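Local coordinates for protein wsv230 (Shrimp white spot syndrome virus, PDB 2GJ2) that is a nonstructural viral protein of ferredoxin fold that binds cadmium ions at sites shared between two subunits, at residues Asp12-Gly17 against Gln77-Pro82; Phe30-Ala35 against Val48-Gly53. All blocks are in the same frame, centred on the assembly; numbering follows the deposited sequence.

Interaction 1 (Asp12-Gly17 against Gln77-Pro82). With CD (cadmium ion), chain E.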
ATOM      1  N   ASP A  12      -5.850   4.202  -5.687  1.00 36.48           N
ATOM      2  CA  ASP A  12      -4.601   3.686  -6.219  1.00 36.24           C
ATOM      3  C   ASP A  12      -4.806   3.614  -7.704  1.00 35.41           C
ATOM      4  O   ASP A  12      -5.937   3.632  -8.170  1.00 36.70           O
ATOM      5  CB  ASP A  12      -4.328   2.263  -5.715  1.00 36.17           C
ATOM      6  CG  ASP A  12      -4.136   2.203  -4.220  1.00 36.36           C
ATOM      7  OD1 ASP A  12      -3.921   3.277  -3.613  1.00 32.14           O
ATOM      8  OD2 ASP A  12      -4.190   1.076  -3.663  1.00 38.59           O
ATOM      9  N   PHE A  13      -3.724   3.502  -8.453  1.00 34.02           N
ATOM     10  CA  PHE A  13      -3.871   3.401  -9.878  1.00 33.48           C
ATOM     11  C   PHE A  13      -2.801   2.544 -10.534  1.00 34.03           C
ATOM     12  O   PHE A  13      -1.750   2.285  -9.957  1.00 35.30           O
ATOM     13  CB  PHE A  13      -3.949   4.810 -10.504  1.00 33.68           C
ATOM     14  CG  PHE A  13      -2.859   5.758 -10.076  1.00 31.95           C
ATOM     15  CD1 PHE A  13      -1.714   5.928 -10.866  1.00 31.43           C
ATOM     16  CD2 PHE A  13      -3.005   6.539  -8.931  1.00 28.99           C
ATOM     17  CE1 PHE A  13      -0.729   6.874 -10.526  1.00 29.40           C
ATOM     18  CE2 PHE A  13      -2.039   7.478  -8.584  1.00 30.70           C
ATOM     19  CZ  PHE A  13      -0.883   7.646  -9.396  1.00 29.73           C
ATOM     20  N   LEU A  14      -3.104   2.058 -11.727  1.00 39.17           N
ATOM     21  CA  LEU A  14      -2.159   1.251 -12.476  1.00 38.09           C
ATOM     22  C   LEU A  14      -1.471   2.145 -13.503  1.00 38.20           C
ATOM     23  O   LEU A  14      -2.060   3.075 -14.069  1.00 39.33           O
ATOM     24  CB  LEU A  14      -2.873   0.082 -13.190  1.00 27.98           C
ATOM     25  CG  LEU A  14      -3.490  -0.982 -12.263  1.00 26.95           C
ATOM     26  CD1 LEU A  14      -4.214  -2.055 -13.082  1.00 29.31           C
ATOM     27  CD2 LEU A  14      -2.408  -1.635 -11.415  1.00 20.92           C
ATOM     28  N   LEU A  15      -0.203   1.868 -13.725  1.00 37.39           N
ATOM     29  CA  LEU A  15       0.572   2.608 -14.690  1.00 36.97           C
ATOM     30  C   LEU A  15       0.918   1.563 -15.721  1.00 38.11           C
ATOM     31  O   LEU A  15       1.401   0.488 -15.366  1.00 40.22           O
ATOM     32  CB  LEU A  15       1.841   3.158 -14.035  1.00 29.40           C
ATOM     33  CG  LEU A  15       1.662   4.400 -13.152  1.00 29.17           C
ATOM     34  CD1 LEU A  15       3.072   4.939 -12.786  1.00 26.06           C
ATOM     35  CD2 LEU A  15       0.823   5.475 -13.883  1.00 22.60           C
ATOM     36  N   VAL A  16       0.663   1.856 -16.986  1.00 29.35           N
ATOM     37  CA  VAL A  16       0.957   0.895 -18.040  1.00 30.26           C
ATOM     38  C   VAL A  16       1.626   1.610 -19.188  1.00 30.49           C
ATOM     39  O   VAL A  16       1.096   2.592 -19.686  1.00 31.49           O
ATOM     40  CB  VAL A  16      -0.323   0.239 -18.591  1.00 35.26           C
ATOM     41  CG1 VAL A  16       0.036  -0.806 -19.603  1.00 36.39           C
ATOM     42  CG2 VAL A  16      -1.122  -0.355 -17.468  1.00 36.18           C
ATOM     43  N   GLY A  17       2.771   1.095 -19.616  1.00 37.96           N
ATOM     44  CA  GLY A  17       3.515   1.704 -20.701  1.00 42.15           C
ATOM     45  C   GLY A  17       4.538   0.763 -21.326  1.00 45.36           C
ATOM     46  O   GLY A  17       4.692  -0.370 -20.882  1.00 45.06           O
ATOM     47  N   GLN A  77      -4.738   3.806 -15.149  1.00 32.02           N
ATOM     48  CA  GLN A  77      -6.014   3.174 -14.870  1.00 32.14           C
ATOM     49  C   GLN A  77      -6.227   3.203 -13.362  1.00 30.48           C
ATOM     50  O   GLN A  77      -5.572   2.473 -12.628  1.00 29.53           O
ATOM     51  CB  GLN A  77      -6.001   1.716 -15.370  1.00 32.42           C
ATOM     52  CG  GLN A  77      -7.275   0.939 -15.119  1.00 30.77           C
ATOM     53  CD  GLN A  77      -8.487   1.557 -15.797  1.00 31.01           C
ATOM     54  OE1 GLN A  77      -8.681   1.418 -17.005  1.00 36.26           O
ATOM     55  NE2 GLN A  77      -9.312   2.248 -15.015  1.00 28.69           N
ATOM     56  N   PRO A  78      -7.116   4.088 -12.880  1.00 29.19           N
ATOM     57  CA  PRO A  78      -7.413   4.199 -11.443  1.00 30.28           C
ATOM     58  C   PRO A  78      -8.096   2.926 -10.957  1.00 34.09           C
ATOM     59  O   PRO A  78      -8.961   2.392 -11.641  1.00 35.56           O
ATOM     60  CB  PRO A  78      -8.372   5.381 -11.369  1.00 25.46           C
ATOM     61  CG  PRO A  78      -7.997   6.203 -12.545  1.00 24.33           C
ATOM     62  CD  PRO A  78      -7.756   5.181 -13.633  1.00 23.48           C
ATOM     63  N   MET A  79      -7.696   2.430  -9.788  1.00 32.58           N
ATOM     64  CA  MET A  79      -8.306   1.240  -9.200  1.00 38.09           C
ATOM     65  C   MET A  79      -9.700   1.574  -8.615  1.00 39.46           C
ATOM     66  O   MET A  79     -10.096   2.720  -8.540  1.00 39.44           O
ATOM     67  CB  MET A  79      -7.384   0.695  -8.109  1.00 47.32           C
ATOM     68  CG  MET A  79      -5.952   0.464  -8.592  1.00 51.41           C
ATOM     69  SD  MET A  79      -5.574  -1.271  -8.924  1.00 53.29           S
ATOM     70  CE  MET A  79      -6.261  -1.484 -10.499  1.00 55.15           C
ATOM     71  N   ILE A  80     -10.426   0.554  -8.194  1.00 34.39           N
ATOM     72  CA  ILE A  80     -11.774   0.676  -7.637  1.00 40.11           C
ATOM     73  C   ILE A  80     -11.909   0.643  -6.103  1.00 44.21           C
ATOM     74  O   ILE A  80     -10.960   0.301  -5.424  1.00 42.78           O
ATOM     75  CB  ILE A  80     -12.655  -0.452  -8.242  1.00 38.70           C
ATOM     76  CG1 ILE A  80     -13.217   0.036  -9.562  1.00 39.18           C
ATOM     77  CG2 ILE A  80     -13.726  -0.925  -7.273  1.00 37.79           C
ATOM     78  CD1 ILE A  80     -12.196  -0.104 -10.664  1.00 43.58           C
ATOM     79  N   VAL A  81     -13.114   1.001  -5.620  1.00121.67           N
ATOM     80  CA  VAL A  81     -13.579   1.004  -4.206  1.00129.23           C
ATOM     81  C   VAL A  81     -14.783   1.900  -3.879  1.00135.30           C
ATOM     82  O   VAL A  81     -14.965   2.955  -4.486  1.00137.06           O
ATOM     83  CB  VAL A  81     -12.521   1.396  -3.183  1.00 61.54           C
ATOM     84  CG1 VAL A  81     -11.711   0.164  -2.802  1.00 62.66           C
ATOM     85  CG2 VAL A  81     -11.692   2.579  -3.696  1.00 60.64           C
ATOM     86  N   PRO A  82     -15.618   1.480  -2.897  1.00120.40           N
ATOM     87  CA  PRO A  82     -16.824   2.178  -2.416  1.00122.50           C
ATOM     88  C   PRO A  82     -16.783   2.721  -0.968  1.00124.33           C
ATOM     89  O   PRO A  82     -17.492   2.224  -0.089  1.00124.66           O
ATOM     90  CB  PRO A  82     -17.908   1.120  -2.595  1.00125.89           C
ATOM     91  CG  PRO A  82     -17.153  -0.222  -2.362  1.00125.59           C
ATOM     92  CD  PRO A  82     -15.651   0.068  -2.474  1.00125.13           C
TER
HETATM   93 CD    CD E 201      -3.286   1.943  -1.744  1.00 54.15          CD
HETATM   94  O   HOH W   1      -4.161   2.560   0.143  1.00 63.22           O

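Interaction 2 (Phe30-Ala35 against Val48-Gly53). With CD (cadmium ion), chain E; CD (cadmium ion), chain F; CD (cadmium ion), chain K.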
ATOM      1  N   PHE A  30       6.299  12.098  -5.553  1.00 66.44           N
ATOM      2  CA  PHE A  30       5.031  12.704  -5.191  1.00 66.19           C
ATOM      3  C   PHE A  30       4.793  12.426  -3.712  1.00 66.13           C
ATOM      4  O   PHE A  30       5.045  11.323  -3.224  1.00 65.97           O
ATOM      5  CB  PHE A  30       3.888  12.146  -6.043  1.00 52.48           C
ATOM      6  CG  PHE A  30       3.917  12.609  -7.483  1.00 51.58           C
ATOM      7  CD1 PHE A  30       4.655  11.918  -8.441  1.00 51.73           C
ATOM      8  CD2 PHE A  30       3.189  13.725  -7.880  1.00 50.96           C
ATOM      9  CE1 PHE A  30       4.659  12.335  -9.775  1.00 51.26           C
ATOM     10  CE2 PHE A  30       3.189  14.148  -9.204  1.00 50.01           C
ATOM     11  CZ  PHE A  30       3.926  13.450 -10.153  1.00 50.34           C
ATOM     12  N   ASP A  31       4.324  13.435  -2.996  1.00 64.07           N
ATOM     13  CA  ASP A  31       4.087  13.296  -1.569  1.00 65.16           C
ATOM     14  C   ASP A  31       2.790  12.538  -1.255  1.00 63.99           C
ATOM     15  O   ASP A  31       2.469  12.317  -0.082  1.00 63.54           O
ATOM     16  CB  ASP A  31       4.069  14.686  -0.902  1.00 80.29           C
ATOM     17  CG  ASP A  31       5.458  15.339  -0.838  1.00 83.05           C
ATOM     18  OD1 ASP A  31       6.216  15.256  -1.829  1.00 84.12           O
ATOM     19  OD2 ASP A  31       5.785  15.952   0.203  1.00 83.94           O
ATOM     20  N   THR A  32       2.043  12.144  -2.290  1.00 53.27           N
ATOM     21  CA  THR A  32       0.800  11.404  -2.074  1.00 49.76           C
ATOM     22  C   THR A  32       0.957   9.894  -2.286  1.00 47.33           C
ATOM     23  O   THR A  32       0.046   9.127  -1.995  1.00 47.01           O
ATOM     24  CB  THR A  32      -0.329  11.903  -3.010  1.00 51.01           C
ATOM     25  OG1 THR A  32       0.195  12.083  -4.328  1.00 49.57           O
ATOM     26  CG2 THR A  32      -0.930  13.212  -2.500  1.00 50.67           C
ATOM     27  N   VAL A  33       2.111   9.474  -2.786  1.00 44.62           N
ATOM     28  CA  VAL A  33       2.366   8.064  -3.057  1.00 41.90           C
ATOM     29  C   VAL A  33       2.928   7.352  -1.837  1.00 41.01           C
ATOM     30  O   VAL A  33       3.954   7.750  -1.309  1.00 40.16           O
ATOM     31  CB  VAL A  33       3.345   7.925  -4.250  1.00 38.74           C
ATOM     32  CG1 VAL A  33       3.638   6.455  -4.545  1.00 37.36           C
ATOM     33  CG2 VAL A  33       2.724   8.606  -5.502  1.00 37.37           C
ATOM     34  N   GLU A  34       2.233   6.308  -1.385  1.00 46.33           N
ATOM     35  CA  GLU A  34       2.644   5.516  -0.225  1.00 43.03           C
ATOM     36  C   GLU A  34       3.670   4.540  -0.728  1.00 44.69           C
ATOM     37  O   GLU A  34       4.726   4.397  -0.149  1.00 45.82           O
ATOM     38  CB  GLU A  34       1.458   4.731   0.337  1.00 38.00           C
ATOM     39  CG  GLU A  34       1.718   3.877   1.615  1.00 31.72           C
ATOM     40  CD  GLU A  34       0.563   2.890   1.897  1.00 31.01           C
ATOM     41  OE1 GLU A  34       0.467   1.862   1.140  1.00 26.61           O
ATOM     42  OE2 GLU A  34      -0.244   3.154   2.848  1.00 24.68           O
ATOM     43  N   ALA A  35       3.349   3.885  -1.836  1.00 40.24           N
ATOM     44  CA  ALA A  35       4.227   2.893  -2.436  1.00 40.83           C
ATOM     45  C   ALA A  35       3.970   2.716  -3.936  1.00 41.45           C
ATOM     46  O   ALA A  35       2.897   3.035  -4.454  1.00 39.49           O
ATOM     47  CB  ALA A  35       4.054   1.519  -1.708  1.00 31.95           C
ATOM     48  N   VAL A  48       0.432   1.841  -8.155  1.00 27.28           N
ATOM     49  CA  VAL A  48       0.805   2.993  -7.363  1.00 27.88           C
ATOM     50  C   VAL A  48      -0.262   3.117  -6.268  1.00 30.41           C
ATOM     51  O   VAL A  48      -1.454   3.235  -6.567  1.00 30.02           O
ATOM     52  CB  VAL A  48       0.784   4.285  -8.186  1.00 25.59           C
ATOM     53  CG1 VAL A  48       1.345   5.381  -7.359  1.00 26.42           C
ATOM     54  CG2 VAL A  48       1.577   4.127  -9.502  1.00 25.08           C
ATOM     55  N   CYS A  49       0.172   3.074  -5.006  1.00 30.32           N
ATOM     56  CA  CYS A  49      -0.711   3.189  -3.833  1.00 30.30           C
ATOM     57  C   CYS A  49      -0.768   4.629  -3.305  1.00 30.43           C
ATOM     58  O   CYS A  49       0.244   5.238  -3.032  1.00 30.77           O
ATOM     59  CB  CYS A  49      -0.201   2.258  -2.703  1.00 34.82           C
ATOM     60  SG  CYS A  49      -1.127   2.397  -1.138  1.00 39.60           S
ATOM     61  N   LEU A  50      -1.952   5.185  -3.158  1.00 39.00           N
ATOM     62  CA  LEU A  50      -2.057   6.535  -2.627  1.00 43.48           C
ATOM     63  C   LEU A  50      -2.196   6.484  -1.106  1.00 45.45           C
ATOM     64  O   LEU A  50      -2.902   5.617  -0.591  1.00 46.43           O
ATOM     65  CB  LEU A  50      -3.279   7.244  -3.210  1.00 40.32           C
ATOM     66  CG  LEU A  50      -3.060   7.945  -4.543  1.00 41.98           C
ATOM     67  CD1 LEU A  50      -4.220   8.886  -4.817  1.00 40.76           C
ATOM     68  CD2 LEU A  50      -1.752   8.731  -4.486  1.00 41.95           C
ATOM     69  N   LYS A  51      -1.536   7.407  -0.398  1.00 46.56           N
ATOM     70  CA  LYS A  51      -1.617   7.477   1.061  1.00 49.69           C
ATOM     71  C   LYS A  51      -3.076   7.678   1.438  1.00 51.23           C
ATOM     72  O   LYS A  51      -3.813   8.341   0.718  1.00 52.51           O
ATOM     73  CB  LYS A  51      -0.818   8.659   1.616  1.00 54.52           C
ATOM     74  CG  LYS A  51       0.684   8.613   1.372  1.00 57.97           C
ATOM     75  CD  LYS A  51       1.371   9.686   2.214  1.00 59.99           C
ATOM     76  CE  LYS A  51       2.775  10.044   1.724  1.00 59.89           C
ATOM     77  NZ  LYS A  51       3.787   8.958   1.843  1.00 61.44           N
ATOM     78  N   GLN A  52      -3.493   7.112   2.568  1.00 54.85           N
ATOM     79  CA  GLN A  52      -4.871   7.239   3.010  1.00 56.40           C
ATOM     80  C   GLN A  52      -5.236   8.711   3.082  1.00 57.61           C
ATOM     81  O   GLN A  52      -4.445   9.523   3.548  1.00 59.22           O
ATOM     82  CB  GLN A  52      -5.044   6.569   4.374  1.00 53.11           C
ATOM     83  CG  GLN A  52      -6.468   6.603   4.922  1.00 56.17           C
ATOM     84  CD  GLN A  52      -6.667   5.702   6.150  1.00 58.42           C
ATOM     85  OE1 GLN A  52      -6.764   4.470   6.040  1.00 59.58           O
ATOM     86  NE2 GLN A  52      -6.719   6.319   7.323  1.00 58.82           N
ATOM     87  N   GLY A  53      -6.418   9.056   2.585  1.00 56.31           N
ATOM     88  CA  GLY A  53      -6.874  10.439   2.625  1.00 58.41           C
ATOM     89  C   GLY A  53      -6.259  11.416   1.633  1.00 60.15           C
ATOM     90  O   GLY A  53      -6.595  12.606   1.630  1.00 60.15           O
TER
HETATM   91 CD    CD E 201      -3.286   1.943  -1.744  1.00 54.15          CD
HETATM   92 CD    CD F 203      -0.516   0.541   0.135  1.00 49.80          CD
HETATM   93 CD    CD K 204      -1.639   1.893   3.054  1.00 47.31          CD
HETATM   94  O   HOH W   1      -4.161   2.560   0.143  1.00 63.22           O
HETATM   95  O   HOH W   2       1.215  -0.825  -0.155  1.00 69.50           O
HETATM   96  O   HOH W   3      -3.320   2.687   2.473  1.00 44.03           O

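Interaction 1 (Asp12-Gly17 against Gln77-Pro82)
Bends at chi2 (-102°) and chi3 (81°) fold Met79 back on itself, so that its methyl group reaches Leu14, whose CG lies anti to its own carbonyl carbon with CD1 extended beyond. The two side chains cross at about a right angle, and Met79 CE sits 3.3 Å from Leu14 CG and equally near CD1, a tight apolar contact on the sheet face that carries Leu14 and Gln77. Strands 13-16 and 75-78 pair antiparallel here at an edge of the four-stranded sheet of the ferredoxin fold. Leu14 and Gln77 form the hydrogen-bonded pair: Leu14 N gives a nearly straight bond to Gln77 O (2.7 Å), approaching above the carbonyl plane, whereas Gln77 N reaches Leu14 O at 3.0 Å in the plane, on a lone pair. Phe13 and Pro78 follow as the non-hydrogen-bonded pair, with Phe13 CB against Pro78 CA while the ring leads off toward Phe56 and Met27. One more bond, Met79 N to Asp12 O (2.7 Å), ties the two segments together just past the strand ends. Asp12, its CG beside its own backbone N, grips a cadmium ion with OD1 at 2.4 Å and OD2 at 2.3 Å; Cys49 and, from the second subunit, Glu34 also bind it. Met79 N fixes the backbone carbonyl of Asp12, Leu50 N and the metal its carboxylate; metal and hydrogen bond together probably stabilise the ionised form.

Interaction 2 (Phe30-Ala35 against Val48-Gly53)
Glu34 and Ala35 both face Cys49 in a classic beta bulge of the hairpin formed by strands 33-38 and 45-50, within the ferredoxin fold. The bulge is closed by Glu34 N bonding to Cys49 O and Cys49 N to Ala35 O, each lying in the carbonyl plane. Glu34 and Cys49 both leave the backbone with the next side-chain atom anti to N (chi1 -178° and 175°), which carries the carboxylate alongside the sulfur. Both bind one cadmium ion, Glu34 OE1 at 1.9 Å and Cys49 SG at 2.3 Å. The sulfur also bridges to a second cadmium ion at 2.3 Å, the one held by Asp12, while Glu34 OE2 binds a third; Glu34 OE1 and Cys49 SG of the second subunit bind the first of these ions too. Two metal ions on one sulfur would favour the thiolate. Away from the metals, Val33 and Val48 cross obliquely, CG1 to CG1, both touching Met27 of helix 23-27. Thr32 and Leu50 lie side by side, with Leu50 CD2 3.8 Å from Thr32 CB and Phe56 touching both. Lys51 runs along the turn of residues 30-33, its CG over the carbonyl of Thr32, which its own backbone N-H meets almost straight at 2.8 Å. A bend at chi4 (-66°) turns NZ inward to make a weak hydrogen bond to Val33 O at 3.4 Å.

Overall arrangement
Both contacts belong to one four-stranded antiparallel sheet, in the order 33-38, 45-50, 13-16, 75-78, so interaction 1 joins an outermost strand to its neighbour on one flank and interaction 2 does the same on the other. Along the chain, interaction 2 is nested within the loop closed by interaction 1. The central strands link them through Phe13 O and Val48 N, 2.9 Å apart. Interaction 1 is a surface contact of regular backbone pairing and a modest apolar cover; interaction 2 is partly buried, with a bulged edge and a packed valine pair. They converge at a shared cadmium ion and water, where one supplies a carboxylate and the other a cysteine sulfur, probably as thiolate, beside the second subunit.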